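Local structure of Sn-glycerol-3-phosphate ABC transporter substrate-binding protein UspB (Mycobacterium tuberculosis, 4MFI) at residues 38-44 and 95-99; 59-64 and 325-329; 85-89 and 108-114; 31-35 and 92-96; 78-83 and 98-104. The protein is the substrate-binding subunit of a mycobacterial ABC transporter, specific for glycerophosphocholine, which it probably captures outside the membrane and hands over for import. One frame throughout, in Å; residues are numbered along the deposited sequence.

Interaction 1: 38-44 and 95-99; sequences PIDFWSS and PDVVL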
# COMPACT_ATOMS: atom_id res chain seq x y z
N PRO A 38 27.51 14.71 -2.43
CA PRO A 38 26.34 14.59 -1.54
C PRO A 38 25.57 13.30 -1.76
O PRO A 38 25.64 12.70 -2.84
CB PRO A 38 25.47 15.78 -1.95
CG PRO A 38 26.42 16.77 -2.55
CD PRO A 38 27.47 15.94 -3.24
N ILE A 39 24.85 12.88 -0.72
CA ILE A 39 23.91 11.77 -0.83
C ILE A 39 22.77 12.18 -1.77
O ILE A 39 22.06 13.15 -1.49
CB ILE A 39 23.34 11.41 0.55
CG1 ILE A 39 24.46 10.93 1.48
CG2 ILE A 39 22.25 10.35 0.43
CD1 ILE A 39 24.06 10.82 2.94
N ASP A 40 22.61 11.46 -2.88
CA ASP A 40 21.56 11.76 -3.85
C ASP A 40 20.31 10.96 -3.52
O ASP A 40 20.31 9.73 -3.59
CB ASP A 40 22.04 11.47 -5.28
CG ASP A 40 23.11 12.46 -5.75
OD1 ASP A 40 22.96 13.68 -5.51
OD2 ASP A 40 24.12 12.02 -6.36
N PHE A 41 19.25 11.67 -3.13
CA PHE A 41 17.98 11.06 -2.73
C PHE A 41 16.96 11.30 -3.83
O PHE A 41 16.52 12.43 -4.05
CB PHE A 41 17.53 11.67 -1.39
CG PHE A 41 16.16 11.23 -0.94
CD1 PHE A 41 15.61 10.02 -1.35
CD2 PHE A 41 15.41 12.05 -0.10
CE1 PHE A 41 14.35 9.63 -0.93
CE2 PHE A 41 14.14 11.66 0.32
CZ PHE A 41 13.61 10.45 -0.09
N TRP A 42 16.60 10.23 -4.53
CA TRP A 42 15.63 10.30 -5.62
C TRP A 42 14.23 9.99 -5.12
O TRP A 42 13.94 8.87 -4.71
CB TRP A 42 15.99 9.31 -6.73
CG TRP A 42 17.18 9.70 -7.55
CD1 TRP A 42 18.13 10.64 -7.25
CD2 TRP A 42 17.55 9.16 -8.83
NE1 TRP A 42 19.06 10.71 -8.26
CE2 TRP A 42 18.73 9.81 -9.24
CE3 TRP A 42 16.99 8.18 -9.66
CZ2 TRP A 42 19.36 9.52 -10.44
CZ3 TRP A 42 17.62 7.89 -10.86
CH2 TRP A 42 18.79 8.56 -11.24
N SER A 43 13.37 11.00 -5.16
CA SER A 43 12.00 10.87 -4.68
C SER A 43 11.00 11.44 -5.68
O SER A 43 11.34 12.33 -6.48
CB SER A 43 11.85 11.61 -3.34
OG SER A 43 10.52 11.53 -2.87
N SER A 44 9.78 10.93 -5.65
CA SER A 44 8.68 11.50 -6.41
C SER A 44 7.87 12.46 -5.53
O SER A 44 6.85 13.00 -5.97
CB SER A 44 7.77 10.40 -6.94
OG SER A 44 7.35 9.55 -5.89
N PRO A 95 21.29 6.92 -7.90
CA PRO A 95 21.01 7.55 -6.61
C PRO A 95 21.70 6.79 -5.49
O PRO A 95 22.06 5.62 -5.66
CB PRO A 95 19.49 7.41 -6.48
CG PRO A 95 19.15 6.22 -7.34
CD PRO A 95 20.09 6.33 -8.51
N ASP A 96 21.89 7.45 -4.35
CA ASP A 96 22.30 6.75 -3.13
C ASP A 96 21.11 6.15 -2.41
O ASP A 96 21.21 5.09 -1.78
CB ASP A 96 23.04 7.70 -2.20
CG ASP A 96 24.35 8.17 -2.77
OD1 ASP A 96 25.37 7.47 -2.57
OD2 ASP A 96 24.35 9.22 -3.44
N VAL A 97 19.98 6.84 -2.51
CA VAL A 97 18.73 6.44 -1.86
C VAL A 97 17.63 6.63 -2.88
O VAL A 97 17.50 7.71 -3.47
CB VAL A 97 18.44 7.31 -0.61
CG1 VAL A 97 17.09 6.95 0.00
CG2 VAL A 97 19.56 7.15 0.42
N VAL A 98 16.85 5.59 -3.12
CA VAL A 98 15.80 5.65 -4.14
C VAL A 98 14.46 5.14 -3.62
O VAL A 98 14.39 4.13 -2.92
CB VAL A 98 16.22 4.91 -5.45
CG1 VAL A 98 16.47 3.42 -5.19
CG2 VAL A 98 15.19 5.12 -6.55
N LEU A 99 13.40 5.86 -3.96
CA LEU A 99 12.05 5.52 -3.54
C LEU A 99 11.41 4.52 -4.52
O LEU A 99 11.16 4.84 -5.68
CB LEU A 99 11.20 6.79 -3.48
CG LEU A 99 9.77 6.67 -2.95
CD1 LEU A 99 9.79 6.20 -1.50
CD2 LEU A 99 9.05 8.00 -3.06

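Interaction 2: 59-64 and 325-329; sequences RFQDRF and KFIAF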
# COMPACT_ATOMS: atom_id res chain seq x y z
N ARG A 59 16.96 18.30 9.20
CA ARG A 59 17.17 17.63 10.48
C ARG A 59 18.35 16.66 10.40
O ARG A 59 19.15 16.57 11.33
CB ARG A 59 15.90 16.88 10.91
CG ARG A 59 14.69 17.78 11.15
CD ARG A 59 13.44 16.96 11.47
NE ARG A 59 12.29 17.83 11.71
CZ ARG A 59 11.15 17.43 12.27
NH1 ARG A 59 11.00 16.17 12.66
NH2 ARG A 59 10.18 18.31 12.47
N PHE A 60 18.45 15.95 9.28
CA PHE A 60 19.53 15.00 9.08
C PHE A 60 20.89 15.70 9.08
O PHE A 60 21.83 15.27 9.77
CB PHE A 60 19.34 14.22 7.78
CG PHE A 60 20.48 13.31 7.45
CD1 PHE A 60 20.62 12.10 8.09
CD2 PHE A 60 21.41 13.67 6.48
CE1 PHE A 60 21.68 11.25 7.78
CE2 PHE A 60 22.47 12.83 6.16
CZ PHE A 60 22.60 11.62 6.82
N GLN A 61 20.98 16.79 8.33
CA GLN A 61 22.23 17.53 8.22
C GLN A 61 22.64 18.18 9.54
O GLN A 61 23.83 18.37 9.79
CB GLN A 61 22.14 18.55 7.08
CG GLN A 61 22.03 17.87 5.72
CD GLN A 61 21.90 18.84 4.56
OE1 GLN A 61 22.08 18.46 3.40
NE2 GLN A 61 21.57 20.09 4.86
N ASP A 62 21.66 18.48 10.40
CA ASP A 62 21.97 18.96 11.75
C ASP A 62 22.62 17.87 12.60
O ASP A 62 23.54 18.13 13.37
CB ASP A 62 20.70 19.45 12.46
CG ASP A 62 20.21 20.79 11.95
OD1 ASP A 62 19.02 21.10 12.15
OD2 ASP A 62 21.02 21.54 11.36
N ARG A 63 22.12 16.64 12.45
CA ARG A 63 22.58 15.51 13.25
C ARG A 63 23.87 14.93 12.70
O ARG A 63 24.71 14.43 13.45
CB ARG A 63 21.49 14.43 13.27
CG ARG A 63 21.78 13.24 14.18
CD ARG A 63 21.78 13.63 15.65
NE ARG A 63 20.50 14.18 16.08
CZ ARG A 63 19.45 13.45 16.45
NH1 ARG A 63 19.53 12.13 16.44
NH2 ARG A 63 18.33 14.04 16.82
N PHE A 64 24.02 14.98 11.38
CA PHE A 64 25.21 14.46 10.70
C PHE A 64 25.86 15.60 9.91
O PHE A 64 25.72 15.68 8.69
CB PHE A 64 24.81 13.34 9.73
CG PHE A 64 24.29 12.09 10.40
CD1 PHE A 64 22.96 11.98 10.77
CD2 PHE A 64 25.13 11.01 10.65
CE1 PHE A 64 22.47 10.83 11.38
CE2 PHE A 64 24.66 9.85 11.26
CZ PHE A 64 23.33 9.76 11.62
N LYS A 325 22.37 5.51 6.99
CA LYS A 325 22.24 6.50 8.06
C LYS A 325 21.11 7.48 7.74
O LYS A 325 20.30 7.83 8.61
CB LYS A 325 23.54 7.27 8.26
CG LYS A 325 24.65 6.46 8.90
CD LYS A 325 25.96 7.23 8.89
CE LYS A 325 27.07 6.47 9.60
NZ LYS A 325 28.38 7.16 9.47
N PHE A 326 21.04 7.91 6.49
CA PHE A 326 19.96 8.80 6.06
C PHE A 326 18.60 8.12 6.16
O PHE A 326 17.66 8.68 6.74
CB PHE A 326 20.20 9.31 4.64
CG PHE A 326 19.09 10.19 4.13
CD1 PHE A 326 18.98 11.50 4.57
CD2 PHE A 326 18.15 9.70 3.24
CE1 PHE A 326 17.97 12.32 4.12
CE2 PHE A 326 17.12 10.52 2.78
CZ PHE A 326 17.03 11.83 3.22
N ILE A 327 18.49 6.94 5.57
CA ILE A 327 17.22 6.21 5.56
C ILE A 327 16.74 5.93 6.98
O ILE A 327 15.56 6.15 7.28
CB ILE A 327 17.34 4.89 4.78
CG1 ILE A 327 17.51 5.17 3.29
CG2 ILE A 327 16.12 4.02 5.00
CD1 ILE A 327 17.85 3.94 2.49
N ALA A 328 17.64 5.46 7.84
CA ALA A 328 17.26 5.15 9.21
C ALA A 328 16.85 6.41 9.97
O ALA A 328 15.93 6.38 10.80
CB ALA A 328 18.41 4.45 9.93
N PHE A 329 17.52 7.52 9.69
CA PHE A 329 17.20 8.76 10.38
C PHE A 329 15.82 9.31 9.99
O PHE A 329 15.01 9.65 10.85
CB PHE A 329 18.28 9.82 10.15
CG PHE A 329 17.99 11.13 10.83
CD1 PHE A 329 18.33 11.31 12.16
CD2 PHE A 329 17.35 12.16 10.15
CE1 PHE A 329 18.06 12.52 12.80
CE2 PHE A 329 17.08 13.35 10.78
CZ PHE A 329 17.43 13.54 12.11

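Interaction 3: 85-89 and 108-114; sequences FNAAL and FALSGVL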
# COMPACT_ATOMS: atom_id res chain seq x y z
N PHE A 85 15.58 5.38 -12.54
CA PHE A 85 16.54 4.49 -11.91
C PHE A 85 17.06 3.46 -12.91
O PHE A 85 18.26 3.24 -13.03
CB PHE A 85 15.91 3.80 -10.70
CG PHE A 85 16.85 2.92 -9.92
CD1 PHE A 85 18.14 3.34 -9.61
CD2 PHE A 85 16.43 1.67 -9.48
CE1 PHE A 85 19.00 2.51 -8.88
CE2 PHE A 85 17.28 0.85 -8.75
CZ PHE A 85 18.57 1.27 -8.46
N ASN A 86 16.15 2.82 -13.65
CA ASN A 86 16.55 1.84 -14.65
C ASN A 86 17.59 2.40 -15.63
O ASN A 86 18.60 1.75 -15.93
CB ASN A 86 15.32 1.35 -15.42
CG ASN A 86 15.61 0.10 -16.21
OD1 ASN A 86 16.15 -0.88 -15.67
ND2 ASN A 86 15.28 0.11 -17.49
N ALA A 87 17.35 3.61 -16.11
CA ALA A 87 18.26 4.22 -17.07
C ALA A 87 19.61 4.54 -16.45
O ALA A 87 20.65 4.44 -17.12
CB ALA A 87 17.64 5.47 -17.67
N ALA A 88 19.61 4.92 -15.18
CA ALA A 88 20.84 5.32 -14.51
C ALA A 88 21.75 4.12 -14.25
O ALA A 88 22.96 4.27 -14.08
CB ALA A 88 20.52 6.03 -13.20
N LEU A 89 21.16 2.92 -14.25
CA LEU A 89 21.89 1.70 -13.92
C LEU A 89 23.00 1.32 -14.90
O LEU A 89 23.88 0.53 -14.56
CB LEU A 89 20.92 0.53 -13.73
CG LEU A 89 20.20 0.53 -12.37
CD1 LEU A 89 19.02 -0.42 -12.38
CD2 LEU A 89 21.17 0.16 -11.26
N PHE A 108 13.71 -4.75 -9.09
CA PHE A 108 15.12 -4.39 -9.00
C PHE A 108 15.94 -5.31 -8.10
O PHE A 108 17.09 -5.62 -8.43
CB PHE A 108 15.25 -2.92 -8.59
CG PHE A 108 14.79 -1.96 -9.64
CD1 PHE A 108 15.47 -1.87 -10.85
CD2 PHE A 108 13.67 -1.17 -9.45
CE1 PHE A 108 15.05 -0.98 -11.84
CE2 PHE A 108 13.24 -0.29 -10.44
CZ PHE A 108 13.93 -0.20 -11.63
N ALA A 109 15.38 -5.74 -6.98
CA ALA A 109 16.09 -6.66 -6.09
C ALA A 109 16.45 -7.96 -6.81
O ALA A 109 17.57 -8.45 -6.71
CB ALA A 109 15.27 -6.96 -4.85
N LEU A 110 15.48 -8.51 -7.55
CA LEU A 110 15.71 -9.75 -8.29
C LEU A 110 16.81 -9.60 -9.33
O LEU A 110 17.56 -10.54 -9.60
CB LEU A 110 14.41 -10.21 -8.96
CG LEU A 110 14.49 -11.53 -9.73
CD1 LEU A 110 14.79 -12.67 -8.79
CD2 LEU A 110 13.20 -11.78 -10.48
N SER A 111 16.91 -8.40 -9.91
CA SER A 111 17.92 -8.14 -10.94
C SER A 111 19.32 -7.94 -10.36
O SER A 111 20.29 -7.84 -11.11
CB SER A 111 17.52 -6.94 -11.80
OG SER A 111 17.63 -5.72 -11.10
N GLY A 112 19.43 -7.89 -9.04
CA GLY A 112 20.71 -7.81 -8.37
C GLY A 112 21.25 -6.40 -8.19
O GLY A 112 22.42 -6.22 -7.84
N VAL A 113 20.40 -5.39 -8.41
CA VAL A 113 20.86 -4.00 -8.36
C VAL A 113 20.57 -3.26 -7.05
O VAL A 113 20.85 -2.07 -6.95
CB VAL A 113 20.34 -3.17 -9.56
CG1 VAL A 113 20.72 -3.84 -10.88
CG2 VAL A 113 18.83 -2.96 -9.46
N LEU A 114 20.00 -3.96 -6.07
CA LEU A 114 19.77 -3.38 -4.75
C LEU A 114 20.61 -4.06 -3.66
O LEU A 114 20.89 -5.25 -3.73
CB LEU A 114 18.30 -3.46 -4.36
CG LEU A 114 17.27 -2.77 -5.26
CD1 LEU A 114 15.89 -2.94 -4.63
CD2 LEU A 114 17.60 -1.31 -5.47

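Interaction 4: 31-35 and 92-96; sequences SVKSG and TDVPD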
# COMPACT_ATOMS: atom_id res chain seq x y z
N SER A 31 33.50 1.03 -11.53
CA SER A 31 32.32 0.16 -11.54
C SER A 31 31.27 0.61 -10.53
O SER A 31 30.10 0.27 -10.66
CB SER A 31 32.72 -1.30 -11.30
OG SER A 31 33.45 -1.44 -10.09
N VAL A 32 31.69 1.36 -9.50
CA VAL A 32 30.72 1.85 -8.53
C VAL A 32 30.76 3.36 -8.31
O VAL A 32 31.74 4.04 -8.64
CB VAL A 32 30.83 1.14 -7.15
CG1 VAL A 32 30.68 -0.36 -7.29
CG2 VAL A 32 32.13 1.50 -6.45
N LYS A 33 29.67 3.87 -7.74
CA LYS A 33 29.60 5.26 -7.32
C LYS A 33 30.42 5.41 -6.05
O LYS A 33 30.09 4.85 -5.00
CB LYS A 33 28.15 5.66 -7.05
CG LYS A 33 27.96 7.15 -6.83
CD LYS A 33 26.51 7.48 -6.56
CE LYS A 33 26.30 8.98 -6.52
NZ LYS A 33 24.90 9.34 -6.19
N SER A 34 31.49 6.18 -6.15
CA SER A 34 32.39 6.37 -5.02
C SER A 34 32.64 7.86 -4.84
O SER A 34 32.13 8.68 -5.59
CB SER A 34 33.69 5.62 -5.27
OG SER A 34 34.27 6.00 -6.51
N GLY A 35 33.43 8.22 -3.83
CA GLY A 35 33.76 9.62 -3.63
C GLY A 35 32.85 10.32 -2.63
O GLY A 35 31.99 9.69 -2.00
N THR A 92 27.33 5.06 -13.37
CA THR A 92 27.51 5.23 -11.93
C THR A 92 26.80 6.46 -11.36
O THR A 92 26.95 6.77 -10.17
CB THR A 92 29.00 5.24 -11.53
OG1 THR A 92 29.70 6.23 -12.28
CG2 THR A 92 29.62 3.87 -11.79
N ASP A 93 26.03 7.16 -12.19
CA ASP A 93 25.22 8.27 -11.70
C ASP A 93 23.88 7.75 -11.17
O ASP A 93 22.82 8.28 -11.49
CB ASP A 93 25.01 9.32 -12.79
CG ASP A 93 26.29 10.05 -13.16
OD1 ASP A 93 26.84 9.77 -14.25
OD2 ASP A 93 26.75 10.89 -12.36
N VAL A 94 23.96 6.71 -10.35
CA VAL A 94 22.79 6.16 -9.67
C VAL A 94 22.53 6.97 -8.41
O VAL A 94 23.43 7.64 -7.90
CB VAL A 94 23.00 4.67 -9.31
CG1 VAL A 94 23.04 3.81 -10.56
CG2 VAL A 94 24.26 4.49 -8.47
N PRO A 95 21.29 6.92 -7.90
CA PRO A 95 21.01 7.55 -6.61
C PRO A 95 21.70 6.79 -5.49
O PRO A 95 22.06 5.62 -5.66
CB PRO A 95 19.49 7.41 -6.48
CG PRO A 95 19.15 6.22 -7.34
CD PRO A 95 20.09 6.33 -8.51
N ASP A 96 21.89 7.45 -4.35
CA ASP A 96 22.30 6.75 -3.13
C ASP A 96 21.11 6.15 -2.41
O ASP A 96 21.21 5.09 -1.78
CB ASP A 96 23.04 7.70 -2.20
CG ASP A 96 24.35 8.17 -2.77
OD1 ASP A 96 25.37 7.47 -2.57
OD2 ASP A 96 24.35 9.22 -3.44

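Interaction 5: 78-83 and 98-104; sequences YDEVAQ and VLLDDRW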
# COMPACT_ATOMS: atom_id res chain seq x y z
N TYR A 78 5.69 6.88 -8.82
CA TYR A 78 6.63 5.79 -8.58
C TYR A 78 7.10 5.14 -9.87
O TYR A 78 8.24 4.69 -9.95
CB TYR A 78 6.00 4.74 -7.66
CG TYR A 78 5.62 5.25 -6.29
CD1 TYR A 78 6.44 6.14 -5.60
CD2 TYR A 78 4.44 4.84 -5.68
CE1 TYR A 78 6.09 6.61 -4.34
CE2 TYR A 78 4.08 5.29 -4.43
CZ TYR A 78 4.91 6.18 -3.76
OH TYR A 78 4.56 6.64 -2.51
N ASP A 79 6.22 5.07 -10.87
CA ASP A 79 6.59 4.48 -12.15
C ASP A 79 7.71 5.28 -12.81
O ASP A 79 8.65 4.70 -13.36
CB ASP A 79 5.38 4.42 -13.09
CG ASP A 79 4.40 3.31 -12.72
OD1 ASP A 79 4.83 2.24 -12.26
OD2 ASP A 79 3.18 3.50 -12.94
N GLU A 80 7.62 6.60 -12.73
CA GLU A 80 8.64 7.45 -13.34
C GLU A 80 9.97 7.35 -12.61
O GLU A 80 11.03 7.35 -13.25
CB GLU A 80 8.16 8.91 -13.42
CG GLU A 80 7.02 9.11 -14.40
CD GLU A 80 6.76 10.58 -14.69
OE1 GLU A 80 7.45 11.44 -14.10
OE2 GLU A 80 5.85 10.85 -15.51
N VAL A 81 9.93 7.26 -11.28
CA VAL A 81 11.17 7.08 -10.53
C VAL A 81 11.85 5.78 -10.95
O VAL A 81 13.06 5.74 -11.15
CB VAL A 81 10.93 7.07 -9.01
CG1 VAL A 81 12.22 6.78 -8.26
CG2 VAL A 81 10.35 8.40 -8.57
N ALA A 82 11.05 4.73 -11.11
CA ALA A 82 11.59 3.43 -11.50
C ALA A 82 12.29 3.49 -12.86
O ALA A 82 13.37 2.92 -13.03
CB ALA A 82 10.50 2.38 -11.49
N GLN A 83 11.69 4.17 -13.84
CA GLN A 83 12.32 4.29 -15.16
C GLN A 83 13.60 5.11 -15.11
O GLN A 83 14.58 4.79 -15.78
CB GLN A 83 11.36 4.85 -16.21
CG GLN A 83 10.13 3.98 -16.46
CD GLN A 83 10.46 2.54 -16.84
OE1 GLN A 83 11.56 2.24 -17.31
NE2 GLN A 83 9.50 1.65 -16.65
N VAL A 98 16.85 5.59 -3.12
CA VAL A 98 15.80 5.65 -4.14
C VAL A 98 14.46 5.14 -3.62
O VAL A 98 14.39 4.13 -2.92
CB VAL A 98 16.22 4.91 -5.45
CG1 VAL A 98 16.47 3.42 -5.19
CG2 VAL A 98 15.19 5.12 -6.55
N LEU A 99 13.40 5.86 -3.96
CA LEU A 99 12.05 5.52 -3.54
C LEU A 99 11.41 4.52 -4.52
O LEU A 99 11.16 4.84 -5.68
CB LEU A 99 11.20 6.79 -3.48
CG LEU A 99 9.77 6.67 -2.95
CD1 LEU A 99 9.79 6.20 -1.50
CD2 LEU A 99 9.05 8.00 -3.06
N LEU A 100 11.17 3.30 -4.04
CA LEU A 100 10.63 2.23 -4.88
C LEU A 100 9.31 1.71 -4.31
O LEU A 100 9.22 1.45 -3.10
CB LEU A 100 11.64 1.08 -4.99
CG LEU A 100 12.97 1.44 -5.66
CD1 LEU A 100 13.92 0.25 -5.63
CD2 LEU A 100 12.74 1.90 -7.09
N ASP A 101 8.31 1.54 -5.17
CA ASP A 101 7.00 1.12 -4.66
C ASP A 101 6.89 -0.38 -4.40
O ASP A 101 7.87 -1.13 -4.54
CB ASP A 101 5.81 1.67 -5.49
CG ASP A 101 5.55 0.92 -6.79
OD1 ASP A 101 6.14 -0.14 -7.06
OD2 ASP A 101 4.69 1.39 -7.57
N ASP A 102 5.69 -0.81 -4.02
CA ASP A 102 5.44 -2.19 -3.63
C ASP A 102 5.66 -3.23 -4.72
O ASP A 102 5.80 -4.42 -4.42
CB ASP A 102 4.03 -2.34 -3.01
CG ASP A 102 2.90 -1.89 -3.93
OD1 ASP A 102 3.13 -1.16 -4.91
OD2 ASP A 102 1.73 -2.26 -3.65
N ARG A 103 5.71 -2.80 -5.98
CA ARG A 103 5.90 -3.70 -7.12
C ARG A 103 7.31 -3.57 -7.67
O ARG A 103 7.94 -4.55 -8.06
CB ARG A 103 4.89 -3.39 -8.22
CG ARG A 103 3.44 -3.41 -7.76
CD ARG A 103 2.55 -2.57 -8.67
NE ARG A 103 3.12 -1.24 -8.86
CZ ARG A 103 3.01 -0.52 -9.97
NH1 ARG A 103 2.32 -0.98 -11.01
NH2 ARG A 103 3.59 0.68 -10.04
N TRP A 104 7.81 -2.34 -7.71
CA TRP A 104 9.10 -2.11 -8.34
C TRP A 104 10.30 -2.58 -7.52
O TRP A 104 11.32 -2.94 -8.09
CB TRP A 104 9.26 -0.63 -8.70
CG TRP A 104 8.54 -0.21 -9.95
CD1 TRP A 104 7.42 0.57 -10.03
CD2 TRP A 104 8.90 -0.53 -11.30
NE1 TRP A 104 7.06 0.74 -11.35
CE2 TRP A 104 7.96 0.08 -12.15
CE3 TRP A 104 9.94 -1.28 -11.87
CZ2 TRP A 104 8.02 -0.02 -13.53
CZ3 TRP A 104 10.00 -1.38 -13.25
CH2 TRP A 104 9.05 -0.76 -14.07
O HOH W 1 9.22 3.48 -7.51
O HOH W 2 1.75 1.23 -12.87

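Interaction 1: 38-44 and 95-99
In the alpha/beta sheet the axes of parallel strand segments 39-43 and 97-99 approach to 4.8 Å, 3° from parallel. Asp40 O is shared: it accepts from Asp96 N at 2.9 Å and from Val97 N at 3.1 Å. Trp42 N gives to Val97 O at 2.9 Å and Leu99 N to Trp42 O at 3.1 Å. Just before strand 97-101 begins, the Asp96 carboxylate stands in for a backbone acceptor: Asp40 N meets Asp96 OD2 at 2.9 Å, almost straight. Asp40 OD2 and Asp96 OD2, 4.1 Å apart, are both salt-bridged to Lys33, and Asp96 OD1 to Arg319. Ser43 OG bonds outward, to Glu53 and His45 N, whereas the buried Ser44 N has no partner in the model. On one face Phe41 CD1 touches Val97 CG1 at 3.7 Å; on the other, Pro95 CB sits 3.4 Å from the centroid of the five-membered ring of Trp42, over its face, a CH-pi contact. One backbone acceptor is thus swapped for a carboxylate, whose charge the basic side chains balance.

Interaction 2: 59-64 and 325-329
This is aromatic helix-to-helix packing at one flank of the solute-binding fold, where the C-terminal turn of helix 50-63 meets helix 317-330. The short axes cross at 120° and come no closer than 10.6 Å, a wide gap that phenylalanine rings fill. Phe60 is in the middle of a three-ring cluster. The edge of Phe326 points at its face, with centroids 5.1 Å apart and planes at 85°, a T-shaped pair; Phe60 in turn directs its own edge at the face of Phe329 in an offset edge-to-face pair, centroids 5.8 Å apart. Phe329 CE2 lies 3.3 Å from Phe60 N. Phe64, just past the helix end, adds CE1 at 4.2 Å from Phe329 CD1, and its CE2 lies 3.8 Å from Lys325 CD. The guanidinium of Arg63 lies with a face over Phe329 CE1, NH1 being 3.9 Å away. Below the cluster is the sheet: Phe60 and Phe326 both rest on Val69 of strand 69-73, while Phe326 also meets Phe41 of strand 39-43 and Val97 of strand 97-101.

Interaction 3: 85-89 and 108-114
Two helix ends meet in this apolar contact of the alpha/beta fold: helix 78-88 runs out beside the C-terminal end of helix 104-110, which closes in a Schellman motif at Gly112. The two helices stand before and after strand 97-101 in the chain. Phe85 comes first and buries most of its segment's share. Its edge is directed at the face of Phe108 in an edge-to-face pair, centroids 4.8 Å apart and planes at 64°, and the same ring reaches past the turn, where Phe85 CE2 lies 3.9 Å from Leu114 CD2 and 4.2 Å from Val113 CG2. One residue on, at the more exposed side, Asn86 OD1 approaches the edge of the Phe108 ring, 4.0 Å from CE1. Ala87 and Ala88 face elsewhere, so the next contact is made a turn later by Leu89. That side chain spans both parts of the partner segment: its CD1 is 4.0 Å from Phe108 CE1, and its CD2 meets the residue behind the glycine. Gly112, at a phi of 87°, suits the turn, because a CB there would jam against the carbonyl O of Ser111. The reversal brings Val113 back to the first helix, placing Val113 CB 3.8 Å from Leu89 CD2.

Interaction 4: 31-35 and 92-96
A fully extended lysine makes this contact between two irregular pieces of chain, the start of the modelled protein and the loop that leads into strand 97-101. All four chi angles of Lys33 are t, so although its CA-to-CB bond points sideways, the side chain runs straight along the loop to its polar targets. On the way Lys33 CG passes 3.5 Å from Thr92 O, and its CD lies 4.2 Å from Val94 CG2. At the tip, Lys33 NZ donates to Val94 O at 2.8 Å and forms a salt bridge with Asp96 OD2, also at 2.8 Å; a second carboxylate, that of Asp40, salt-bridges the same ammonium group. Asp96, chi1 m, turns its carboxylate to receive the lysine, while its OD1 pairs with Arg319. Near the chain start, Thr92 adopts the p rotamer and sets CG2 against backbone, 3.7 Å from Val32 C and 3.8 Å from Ser31 O. The loop is tightly bent, with Asp93 at the centre of an inverse gamma turn. One ammonium group therefore faces two carboxylates and a carbonyl, so its charge offsets the repulsion between Asp40 and Asp96 while tying the N-terminal segment to the starts of strands 39-43 and 97-101.

Interaction 5: 78-83 and 98-104
Asp79 OD1 accepts two hydrogen bonds from the chain beyond the strand: Trp104 NE1 donates straight at 2.8 Å, and Arg103 NH2 at 3.0 Å as part of a salt bridge. Arg103 NH2 also forms a salt bridge with Asp101 OD2 at 2.8 Å, and NH1 of the same arginine pairs with Asp392. Water 2 links Asp79 OD2 to Arg103 NH1, at 2.7 and 2.9 Å. Asp101 OD1 caps the following turn, accepting from Arg103 N at 2.9 Å and Trp104 N at 2.8 Å. Deeper in, water 1 donates to Tyr78 O and Leu99 O and accepts from Asp101 N. Packing surrounds this: Ala82 CB lies 3.4 Å over the centre of the five-membered ring of Trp104, a CH-pi contact, Tyr78 CE1 touches Leu99 CD2 at 3.5 Å, and Val81 CG1 meets Val98 CG2 at 3.8 Å. Helix 78-88 makes the beta-alpha-beta crossover from strand 69-73 to strand 97-101, with strand 39-43 between them, while Tyr78 and Leu99 extend to Ala307 of antiparallel strand 307-310.

Interaction 1 touches or shares residues with each of the other four. Interaction 4 shares Pro95 and Asp96 with it and joins it through the Lys33 NZ to Asp40 OD2 salt bridge of 2.8 Å, and interaction 5 continues along strand 97-101 from the shared Val98 and Leu99. Helices pack on both faces: interaction 2 meets the face carrying Phe41, with Phe41 CD2 3.7 Å from Phe326 CE2, whereas interaction 3 lies by Trp42, whose CH2 is 3.6 Å from Ala88 CB. Centres of interactions 2 and 3 are about 25 Å apart. The centre of interaction 5 lies about 13 Å from the centre of the chain, that of interaction 4 about 29 Å.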